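Local coordinates for erythrocyte membrane protein 1 (Plasmodium falciparum, PDB 6S8T) that binds the host receptor ICAM-1 through the DBLbeta domain, the part of this PfEMP1 adhesin present here, so that infected erythrocytes cytoadhere, at residues 130-134 / 135-139; 29-33 / 34-38; 212-215 / 216-220; 61-64 / 65-69. One frame throughout, in Å; residues are numbered along the deposited sequence.

Contact 1. Residues 130-134 / 135-139; sequences WVTED and GKAIH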
loop_
_atom_site.group_PDB
_atom_site.type_symbol
_atom_site.label_atom_id
_atom_site.label_comp_id
_atom_site.label_asym_id
_atom_site.label_seq_id
_atom_site.Cartn_x
_atom_site.Cartn_y
_atom_site.Cartn_z
ATOM N N TRP A 130 -27.770 6.312 -11.116
ATOM C CA TRP A 130 -27.195 7.448 -11.832
ATOM C C TRP A 130 -25.990 7.033 -12.666
ATOM O O TRP A 130 -25.692 7.666 -13.687
ATOM C CB TRP A 130 -26.803 8.548 -10.845
ATOM C CG TRP A 130 -27.970 9.299 -10.260
ATOM C CD1 TRP A 130 -29.282 9.199 -10.628
ATOM C CD2 TRP A 130 -27.923 10.264 -9.202
ATOM N NE1 TRP A 130 -30.053 10.043 -9.866
ATOM C CE2 TRP A 130 -29.243 10.707 -8.983
ATOM C CE3 TRP A 130 -26.895 10.796 -8.418
ATOM C CZ2 TRP A 130 -29.560 11.656 -8.013
ATOM C CZ3 TRP A 130 -27.212 11.740 -7.456
ATOM C CH2 TRP A 130 -28.533 12.159 -7.262
ATOM N N VAL A 131 -25.294 5.972 -12.260
ATOM C CA VAL A 131 -24.117 5.531 -12.998
ATOM C C VAL A 131 -24.505 4.746 -14.249
ATOM O O VAL A 131 -23.831 4.849 -15.280
ATOM C CB VAL A 131 -23.203 4.706 -12.074
ATOM C CG1 VAL A 131 -21.935 4.284 -12.801
ATOM C CG2 VAL A 131 -22.862 5.498 -10.822
ATOM N N THR A 132 -25.595 3.974 -14.200
ATOM C CA THR A 132 -25.889 3.000 -15.241
ATOM C C THR A 132 -27.150 3.272 -16.049
ATOM O O THR A 132 -27.277 2.717 -17.146
ATOM C CB THR A 132 -26.013 1.593 -14.634
ATOM O OG1 THR A 132 -27.078 1.577 -13.676
ATOM C CG2 THR A 132 -24.715 1.187 -13.952
ATOM N N GLU A 133 -28.076 4.097 -15.556
ATOM C CA GLU A 133 -29.384 4.206 -16.200
ATOM C C GLU A 133 -29.287 4.787 -17.605
ATOM O O GLU A 133 -30.128 4.485 -18.459
ATOM C CB GLU A 133 -30.326 5.055 -15.344
ATOM C CG GLU A 133 -31.796 4.911 -15.705
ATOM C CD GLU A 133 -32.345 3.534 -15.380
ATOM O OE1 GLU A 133 -31.816 2.884 -14.453
ATOM O OE2 GLU A 133 -33.305 3.102 -16.052
ATOM N N ASP A 134 -28.277 5.613 -17.870
ATOM C CA ASP A 134 -28.110 6.228 -19.180
ATOM C C ASP A 134 -27.289 5.376 -20.140
ATOM O O ASP A 134 -27.029 5.815 -21.265
ATOM C CB ASP A 134 -27.463 7.609 -19.033
ATOM C CG ASP A 134 -28.416 8.637 -18.453
ATOM O OD1 ASP A 134 -29.619 8.586 -18.785
ATOM O OD2 ASP A 134 -27.963 9.493 -17.663
ATOM N N GLY A 135 -26.880 4.178 -19.730
ATOM C CA GLY A 135 -26.096 3.321 -20.596
ATOM C C GLY A 135 -24.666 3.755 -20.812
ATOM O O GLY A 135 -24.008 3.235 -21.718
ATOM N N LYS A 136 -24.157 4.689 -20.012
ATOM C CA LYS A 136 -22.791 5.181 -20.137
ATOM C C LYS A 136 -21.996 4.921 -18.862
ATOM O O LYS A 136 -21.241 5.775 -18.391
ATOM C CB LYS A 136 -22.779 6.668 -20.490
ATOM C CG LYS A 136 -23.425 6.993 -21.833
ATOM C CD LYS A 136 -23.024 8.375 -22.329
ATOM C CE LYS A 136 -24.197 9.346 -22.323
ATOM N NZ LYS A 136 -25.231 8.993 -23.339
ATOM N N ALA A 137 -22.148 3.721 -18.295
ATOM C CA ALA A 137 -21.465 3.382 -17.052
ATOM C C ALA A 137 -19.956 3.284 -17.222
ATOM O O ALA A 137 -19.224 3.430 -16.239
ATOM C CB ALA A 137 -22.004 2.066 -16.492
ATOM N N ILE A 138 -19.480 3.033 -18.442
ATOM C CA ILE A 138 -18.041 2.992 -18.688
ATOM C C ILE A 138 -17.416 4.351 -18.403
ATOM O O ILE A 138 -16.348 4.444 -17.785
ATOM C CB ILE A 138 -17.767 2.528 -20.131
ATOM C CG1 ILE A 138 -17.974 1.020 -20.244
ATOM C CG2 ILE A 138 -16.358 2.890 -20.563
ATOM C CD1 ILE A 138 -17.057 0.238 -19.345
ATOM N N HIS A 139 -18.083 5.423 -18.826
ATOM C CA HIS A 139 -17.543 6.769 -18.692
ATOM C C HIS A 139 -17.873 7.412 -17.353
ATOM O O HIS A 139 -17.060 8.183 -16.830
ATOM C CB HIS A 139 -18.067 7.651 -19.829
ATOM C CG HIS A 139 -17.869 7.059 -21.190
ATOM N ND1 HIS A 139 -16.654 7.078 -21.840
ATOM C CD2 HIS A 139 -18.729 6.427 -22.022
ATOM C CE1 HIS A 139 -16.776 6.488 -23.016
ATOM N NE2 HIS A 139 -18.026 6.082 -23.150
#
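V131, near the end of helix 128-132, meets A137 at the start of helix 137-163 across the tight turn between them. The CA of A137 approaches the carbonyl O of V131 at 3.3 Å, a CA-H...O contact, and the methyl CB stands 3.5 Å from that same V131 O. The two side chains are more loosely matched, V131 CG1 lying 4.3 Å from A137 CB. T132 comes next, and its methyl CG2 touches A137 CB at 3.8 Å. With chi1 at 60°, the hydroxyl is turned the other way and binds V128 O one helical turn back. The T132 carbonyl closes a type I beta turn by accepting G135 N at 3.0 Å. D134 precedes G135, the first residue to leave helical geometry, with a positive phi that glycine favours. K136, at the N-cap position, lays its CG 3.8 Å from D134 O, while D134 OD2 and K136 NZ stay 6.3 Å apart. In this short helix-turn-helix connection the chemistry implies a bend set by the backbone: one conventional hydrogen bond closes the turn, a small apolar patch joins the two helix ends, and the opposite charges of D134 and K136 could add at most a diffuse attraction.

Contact 2. Residues 29-33 / 34-38; sequences TEASK and RGLAK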
loop_
_atom_site.group_PDB
_atom_site.type_symbol
_atom_site.label_atom_id
_atom_site.label_comp_id
_atom_site.label_asym_id
_atom_site.label_seq_id
_atom_site.Cartn_x
_atom_site.Cartn_y
_atom_site.Cartn_z
ATOM N N THR A 29 -1.828 -7.825 -23.072
ATOM C CA THR A 29 -2.105 -8.721 -24.188
ATOM C C THR A 29 -3.374 -9.532 -23.952
ATOM O O THR A 29 -4.136 -9.789 -24.893
ATOM C CB THR A 29 -0.910 -9.645 -24.427
ATOM O OG1 THR A 29 -0.705 -10.474 -23.277
ATOM C CG2 THR A 29 0.348 -8.828 -24.681
ATOM N N GLU A 30 -3.625 -9.944 -22.705
ATOM C CA GLU A 30 -4.830 -10.719 -22.423
ATOM C C GLU A 30 -6.087 -9.870 -22.561
ATOM O O GLU A 30 -7.136 -10.381 -22.973
ATOM C CB GLU A 30 -4.749 -11.341 -21.029
ATOM C CG GLU A 30 -3.861 -12.577 -20.956
ATOM C CD GLU A 30 -4.395 -13.734 -21.787
ATOM O OE1 GLU A 30 -5.607 -14.030 -21.691
ATOM O OE2 GLU A 30 -3.607 -14.343 -22.544
ATOM N N ALA A 31 -6.002 -8.578 -22.232
ATOM C CA ALA A 31 -7.134 -7.685 -22.452
ATOM C C ALA A 31 -7.371 -7.432 -23.937
ATOM O O ALA A 31 -8.519 -7.235 -24.352
ATOM C CB ALA A 31 -6.913 -6.366 -21.711
ATOM N N SER A 32 -6.306 -7.439 -24.748
ATOM C CA SER A 32 -6.460 -7.225 -26.186
ATOM C C SER A 32 -7.268 -8.341 -26.830
ATOM O O SER A 32 -8.027 -8.100 -27.776
ATOM C CB SER A 32 -5.090 -7.117 -26.858
ATOM O OG SER A 32 -4.407 -5.940 -26.464
ATOM N N LYS A 33 -7.111 -9.573 -26.341
ATOM C CA LYS A 33 -7.875 -10.691 -26.880
ATOM C C LYS A 33 -9.358 -10.585 -26.550
ATOM O O LYS A 33 -10.171 -11.275 -27.175
ATOM C CB LYS A 33 -7.319 -12.014 -26.352
ATOM C CG LYS A 33 -5.873 -12.280 -26.733
ATOM C CD LYS A 33 -5.350 -13.544 -26.069
ATOM C CE LYS A 33 -3.880 -13.762 -26.388
ATOM N NZ LYS A 33 -3.315 -14.936 -25.666
ATOM N N ARG A 34 -9.723 -9.744 -25.593
ATOM C CA ARG A 34 -11.112 -9.545 -25.192
ATOM C C ARG A 34 -11.532 -8.131 -25.595
ATOM O O ARG A 34 -11.281 -7.750 -26.744
ATOM C CB ARG A 34 -11.258 -9.869 -23.711
ATOM C CG ARG A 34 -11.064 -11.343 -23.394
ATOM C CD ARG A 34 -10.978 -11.602 -21.901
ATOM N NE ARG A 34 -9.878 -10.873 -21.279
ATOM C CZ ARG A 34 -9.249 -11.273 -20.178
ATOM N NH1 ARG A 34 -8.259 -10.547 -19.671
ATOM N NH2 ARG A 34 -9.606 -12.405 -19.589
ATOM N N GLY A 35 -12.145 -7.340 -24.717
ATOM C CA GLY A 35 -12.662 -6.047 -25.120
ATOM C C GLY A 35 -11.935 -4.854 -24.538
ATOM O O GLY A 35 -12.572 -3.906 -24.072
ATOM N N LEU A 36 -10.599 -4.884 -24.571
ATOM C CA LEU A 36 -9.812 -3.762 -24.067
ATOM C C LEU A 36 -10.154 -2.468 -24.796
ATOM O O LEU A 36 -10.201 -1.394 -24.185
ATOM C CB LEU A 36 -8.323 -4.071 -24.204
ATOM C CG LEU A 36 -7.319 -2.942 -23.970
ATOM C CD1 LEU A 36 -7.278 -2.545 -22.508
ATOM C CD2 LEU A 36 -5.940 -3.358 -24.455
ATOM N N ALA A 37 -10.401 -2.551 -26.105
ATOM C CA ALA A 37 -10.689 -1.349 -26.880
ATOM C C ALA A 37 -12.061 -0.777 -26.553
ATOM O O ALA A 37 -12.242 0.445 -26.574
ATOM C CB ALA A 37 -10.584 -1.652 -28.372
ATOM N N LYS A 38 -13.036 -1.634 -26.254
ATOM C CA LYS A 38 -14.370 -1.166 -25.906
ATOM C C LYS A 38 -14.456 -0.613 -24.491
ATOM O O LYS A 38 -15.504 -0.075 -24.120
ATOM C CB LYS A 38 -15.390 -2.297 -26.070
ATOM C CG LYS A 38 -15.590 -2.758 -27.504
ATOM C CD LYS A 38 -16.721 -3.771 -27.599
ATOM C CE LYS A 38 -16.959 -4.201 -29.037
ATOM N NZ LYS A 38 -18.124 -5.123 -29.160
#
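At the C-terminal end of helix 16-32, where the chain runs on into a loop, the carbonyl of A31 receives two backbone N-H groups from beyond the helix. R34 N reaches A31 O at 3.0 Å and L36 N reaches it at 3.1 Å. The two donors come from opposite faces of the carbonyl plane, so a single oxygen is gripped on both sides, and both bonds are bent.

L36 adds apolar packing beside this doubly bonded carbonyl. Its CB packs on A31 CB at 3.7 Å, and one branch, CD2, lies 3.6 Å from S32 OG, a hydroxyl that is bonded to Q28 O. CG of L36 is swung opposite its own backbone N (chi1 169°), which leads the branches over A31 and S32. Beyond them the leucine also touches E254 and A255 of helix 246-268.

R34 folds back the other way, along the last turn of the helix. A bend at chi3 (-59°) brings NE within 3.3 Å of E30 O and NH1 within 3.8 Å of E30 CB. The guanidinium is slanted against this backbone, and its NH1 forms a salt bridge with D251 of helix 246-268. E30 itself pairs with K33: the extended lysine chain carries NZ to 3.2 Å from E30 OE2, which it meets from above the carboxylate plane. Each basic side chain thus has its own acidic partner, K33 with E30 and R34 with D251. A carbonyl of the last turn taken up by N-H groups of the departing chain is typical of a helix C-terminus, here in a DBL domain whose regular structure is almost all helix.

Contact 3. Residues 212-215 / 216-220; sequences QIIF and GKIKE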
loop_
_atom_site.group_PDB
_atom_site.type_symbol
_atom_site.label_atom_id
_atom_site.label_comp_id
_atom_site.label_asym_id
_atom_site.label_seq_id
_atom_site.Cartn_x
_atom_site.Cartn_y
_atom_site.Cartn_z
ATOM N N GLN A 212 -20.031 -4.396 -8.089
ATOM C CA GLN A 212 -20.578 -5.614 -8.676
ATOM C C GLN A 212 -21.831 -5.334 -9.493
ATOM O O GLN A 212 -22.077 -6.010 -10.499
ATOM C CB GLN A 212 -20.867 -6.638 -7.582
ATOM C CG GLN A 212 -19.619 -7.109 -6.863
ATOM C CD GLN A 212 -19.930 -7.936 -5.635
ATOM O OE1 GLN A 212 -19.026 -8.340 -4.900
ATOM N NE2 GLN A 212 -21.214 -8.191 -5.401
ATOM N N ILE A 213 -22.629 -4.347 -9.089
ATOM C CA ILE A 213 -23.806 -3.990 -9.875
ATOM C C ILE A 213 -23.407 -3.187 -11.106
ATOM O O ILE A 213 -23.945 -3.397 -12.198
ATOM C CB ILE A 213 -24.821 -3.230 -9.003
ATOM C CG1 ILE A 213 -25.346 -4.135 -7.887
ATOM C CG2 ILE A 213 -25.972 -2.710 -9.848
ATOM C CD1 ILE A 213 -26.329 -3.454 -6.968
ATOM N N ILE A 214 -22.455 -2.264 -10.954
ATOM C CA ILE A 214 -22.037 -1.432 -12.080
ATOM C C ILE A 214 -21.434 -2.293 -13.186
ATOM O O ILE A 214 -21.818 -2.188 -14.357
ATOM C CB ILE A 214 -21.053 -0.345 -11.610
ATOM C CG1 ILE A 214 -21.751 0.631 -10.660
ATOM C CG2 ILE A 214 -20.475 0.402 -12.799
ATOM C CD1 ILE A 214 -20.811 1.614 -9.998
ATOM N N PHE A 215 -20.488 -3.167 -12.831
ATOM C CA PHE A 215 -19.842 -4.002 -13.838
ATOM C C PHE A 215 -20.776 -5.060 -14.411
ATOM O O PHE A 215 -20.522 -5.561 -15.511
ATOM C CB PHE A 215 -18.588 -4.657 -13.258
ATOM C CG PHE A 215 -17.398 -3.743 -13.214
ATOM C CD1 PHE A 215 -16.634 -3.524 -14.349
ATOM C CD2 PHE A 215 -17.048 -3.091 -12.042
ATOM C CE1 PHE A 215 -15.539 -2.677 -14.316
ATOM C CE2 PHE A 215 -15.954 -2.245 -12.001
ATOM C CZ PHE A 215 -15.199 -2.037 -13.139
ATOM N N GLY A 216 -21.845 -5.415 -13.698
ATOM C CA GLY A 216 -22.868 -6.253 -14.302
ATOM C C GLY A 216 -23.552 -5.562 -15.466
ATOM O O GLY A 216 -23.767 -6.164 -16.521
ATOM N N LYS A 217 -23.894 -4.283 -15.292
ATOM C CA LYS A 217 -24.431 -3.499 -16.398
ATOM C C LYS A 217 -23.384 -3.264 -17.476
ATOM O O LYS A 217 -23.727 -3.168 -18.660
ATOM C CB LYS A 217 -24.967 -2.160 -15.887
ATOM C CG LYS A 217 -26.390 -2.208 -15.361
ATOM C CD LYS A 217 -27.376 -2.518 -16.475
ATOM C CE LYS A 217 -28.807 -2.294 -16.018
ATOM N NZ LYS A 217 -29.104 -3.025 -14.756
ATOM N N ILE A 218 -22.113 -3.162 -17.089
ATOM C CA ILE A 218 -21.051 -2.961 -18.070
ATOM C C ILE A 218 -20.928 -4.175 -18.982
ATOM O O ILE A 218 -20.720 -4.038 -20.194
ATOM C CB ILE A 218 -19.725 -2.643 -17.357
ATOM C CG1 ILE A 218 -19.763 -1.229 -16.771
ATOM C CG2 ILE A 218 -18.544 -2.823 -18.303
ATOM C CD1 ILE A 218 -18.493 -0.835 -16.032
ATOM N N LYS A 219 -21.070 -5.380 -18.421
ATOM C CA LYS A 219 -20.990 -6.591 -19.233
ATOM C C LYS A 219 -22.070 -6.603 -20.309
ATOM O O LYS A 219 -21.835 -7.065 -21.430
ATOM C CB LYS A 219 -21.101 -7.832 -18.345
ATOM C CG LYS A 219 -21.030 -9.145 -19.110
ATOM C CD LYS A 219 -21.274 -10.348 -18.211
ATOM C CE LYS A 219 -21.298 -11.635 -19.032
ATOM N NZ LYS A 219 -21.612 -12.840 -18.213
ATOM N N GLU A 220 -23.257 -6.087 -19.990
ATOM C CA GLU A 220 -24.322 -5.969 -20.978
ATOM C C GLU A 220 -24.183 -4.715 -21.832
ATOM O O GLU A 220 -24.663 -4.699 -22.970
ATOM C CB GLU A 220 -25.686 -5.979 -20.281
ATOM C CG GLU A 220 -26.863 -6.305 -21.189
ATOM C CD GLU A 220 -26.919 -7.772 -21.583
ATOM O OE1 GLU A 220 -26.193 -8.584 -20.969
ATOM O OE2 GLU A 220 -27.692 -8.114 -22.507
#
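I214, F215 and I218 pack together on the buried side of one continuous alpha-helix, 202-221, within the Duffy-binding-like domain. The methyl CD1 of I218 is the meeting point: it lies 3.7 Å from F215 CD1, at a slant to the ring, and 4.0 Å from I214 CG2. F215 and I218 run side by side in the same direction, whereas the I214 chain is skewed to I218. This face is covered from outside as well, F215 touching L141 and R249 and I218 touching L248.

Looser packing is found at I213 and the tip of K217, both exposed. K217 N bonds to I213 O, but the I213 side chain does not touch 216-220. K217 bends at chi2 (-66°) and its tip heads away, its CB 3.5 Å from I214 O; the lysine also touches T132. K219 is a separate case, its extended chain leaving the helix for a salt bridge to E239.

Regular i to i+4 backbone bonds run under both sides, but unevenly: G216 N to Q212 O is long at 3.3 Å, while I218 N to I214 O is 2.9 Å. That carbonyl is hemmed in further by the side chain of its own donor residue, with I218 CG1 only 3.3 Å from I214 O.

Contact 4. Residues 61-64 / 65-69; sequences CNIT and LQHSN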
loop_
_atom_site.group_PDB
_atom_site.type_symbol
_atom_site.label_atom_id
_atom_site.label_comp_id
_atom_site.label_asym_id
_atom_site.label_seq_id
_atom_site.Cartn_x
_atom_site.Cartn_y
_atom_site.Cartn_z
ATOM N N CYS A 61 -7.393 18.378 -14.464
ATOM C CA CYS A 61 -7.076 18.957 -13.165
ATOM C C CYS A 61 -8.146 19.921 -12.668
ATOM O O CYS A 61 -8.029 20.416 -11.541
ATOM C CB CYS A 61 -5.722 19.669 -13.225
ATOM S SG CYS A 61 -4.359 18.639 -13.835
ATOM N N ASN A 62 -9.178 20.196 -13.468
ATOM C CA ASN A 62 -10.279 21.062 -13.072
ATOM C C ASN A 62 -11.538 20.278 -12.711
ATOM O O ASN A 62 -12.632 20.853 -12.689
ATOM C CB ASN A 62 -10.589 22.068 -14.182
ATOM C CG ASN A 62 -9.468 23.069 -14.397
ATOM O OD1 ASN A 62 -8.727 23.400 -13.470
ATOM N ND2 ASN A 62 -9.342 23.559 -15.626
ATOM N N ILE A 63 -11.410 18.980 -12.434
ATOM C CA ILE A 63 -12.567 18.181 -12.046
ATOM C C ILE A 63 -13.037 18.617 -10.665
ATOM O O ILE A 63 -12.233 18.777 -9.736
ATOM C CB ILE A 63 -12.233 16.681 -12.091
ATOM C CG1 ILE A 63 -13.446 15.843 -11.672
ATOM C CG2 ILE A 63 -11.029 16.357 -11.218
ATOM C CD1 ILE A 63 -13.237 14.346 -11.817
ATOM N N THR A 64 -14.340 18.825 -10.527
ATOM C CA THR A 64 -14.934 19.361 -9.315
ATOM C C THR A 64 -15.810 18.307 -8.643
ATOM O O THR A 64 -15.846 17.139 -9.050
ATOM C CB THR A 64 -15.733 20.627 -9.638
ATOM O OG1 THR A 64 -16.825 20.292 -10.505
ATOM C CG2 THR A 64 -14.848 21.658 -10.326
ATOM N N LEU A 65 -16.526 18.730 -7.599
ATOM C CA LEU A 65 -17.458 17.856 -6.902
ATOM C C LEU A 65 -18.753 17.649 -7.675
ATOM O O LEU A 65 -19.496 16.709 -7.374
ATOM C CB LEU A 65 -17.777 18.420 -5.513
ATOM C CG LEU A 65 -16.803 18.153 -4.360
ATOM C CD1 LEU A 65 -15.431 18.765 -4.607
ATOM C CD2 LEU A 65 -17.391 18.668 -3.052
ATOM N N GLN A 66 -19.042 18.508 -8.656
ATOM C CA GLN A 66 -20.234 18.330 -9.476
ATOM C C GLN A 66 -20.104 17.157 -10.439
ATOM O O GLN A 66 -21.125 16.594 -10.850
ATOM C CB GLN A 66 -20.535 19.609 -10.255
ATOM C CG GLN A 66 -20.883 20.805 -9.386
ATOM C CD GLN A 66 -21.123 22.058 -10.203
ATOM O OE1 GLN A 66 -21.671 23.044 -9.707
ATOM N NE2 GLN A 66 -20.713 22.026 -11.466
ATOM N N HIS A 67 -18.882 16.776 -10.803
ATOM C CA HIS A 67 -18.646 15.664 -11.725
ATOM C C HIS A 67 -18.576 14.332 -10.985
ATOM O O HIS A 67 -17.676 13.522 -11.199
ATOM C CB HIS A 67 -17.372 15.916 -12.524
ATOM C CG HIS A 67 -17.372 17.220 -13.259
ATOM N ND1 HIS A 67 -17.108 18.423 -12.640
ATOM C CD2 HIS A 67 -17.617 17.510 -14.558
ATOM C CE1 HIS A 67 -17.184 19.398 -13.528
ATOM N NE2 HIS A 67 -17.491 18.871 -14.700
ATOM N N SER A 68 -19.548 14.100 -10.107
ATOM C CA SER A 68 -19.592 12.905 -9.280
ATOM C C SER A 68 -21.029 12.426 -9.154
ATOM O O SER A 68 -21.973 13.218 -9.228
ATOM C CB SER A 68 -19.004 13.169 -7.887
ATOM O OG SER A 68 -19.285 12.102 -6.999
ATOM N N ASN A 69 -21.188 11.115 -8.960
ATOM C CA ASN A 69 -22.491 10.501 -8.740
ATOM C C ASN A 69 -22.704 10.103 -7.284
ATOM O O ASN A 69 -23.481 9.186 -6.997
ATOM C CB ASN A 69 -22.677 9.293 -9.657
ATOM C CG ASN A 69 -23.180 9.680 -11.036
ATOM O OD1 ASN A 69 -23.940 10.635 -11.186
ATOM N ND2 ASN A 69 -22.762 8.932 -12.053
#
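T64 and H67 are joined by a side-chain hydrogen bond on the surface, in an irregular part of the long connection between helix 16-32 and strand 97-98. T64 OG1 sits 2.9 Å from H67 ND1, and either could be the donor. The hydroxyl comes to the edge of the imidazole, close to the ring plane, and T64 CB lies beside that edge as well. T64 places OG1 between its own N and carbonyl carbon (chi1 64°). In H67, chi1 (-55°) swings the ring toward T64, and chi2 (79°) presents its ND1 side to the hydroxyl. The same T64 OG1 also accepts Q66 N over 3.4 Å, a weak bond.

Between backbone atoms, S68 N reaches Q66 O at 3.0 Å, again weakly, with H67 at the centre of this inverse gamma turn.

Apolar packing is slight: I63 CG1 lies 4.0 Å from H67 CB, and the two chains pass one another, running opposite ways. I63 makes further contacts on L147 and K150 of helix 137-163.

Ties to the rest of the domain flank the turn. C61 is linked by a disulfide to C266 of helix 246-268, and on the far side S68 OG and N69 N both bind the carboxylate of D144. A threonine hydroxyl taking the N-H two residues ahead fits an ST turn, here weakly closed and running directly into the inverse gamma turn at H67.

How the contacts relate
Contacts 1 and 3 form one packed unit, their centres 10 Å apart: I138 CD1 meets I218 CG2 at 3.6 Å, and V131 CG1 meets I214 CD1 at 4.0 Å, so the turn of contact 1 rests against the helix of contact 3. Contact 4 joins from another direction, N69 ND2 lying 3.6 Å from V131 CG2. Contact 2 stands apart, its nearest atoms about 5 Å from contact 1 and about 7 Å from contact 3; from contact 4 that gap is about 17 Å. Helix 246-268 bridges the separation, since L36 of contact 2 and F215 and I218 of contact 3 all touch it, and C266 on it is bonded to C61 of contact 4.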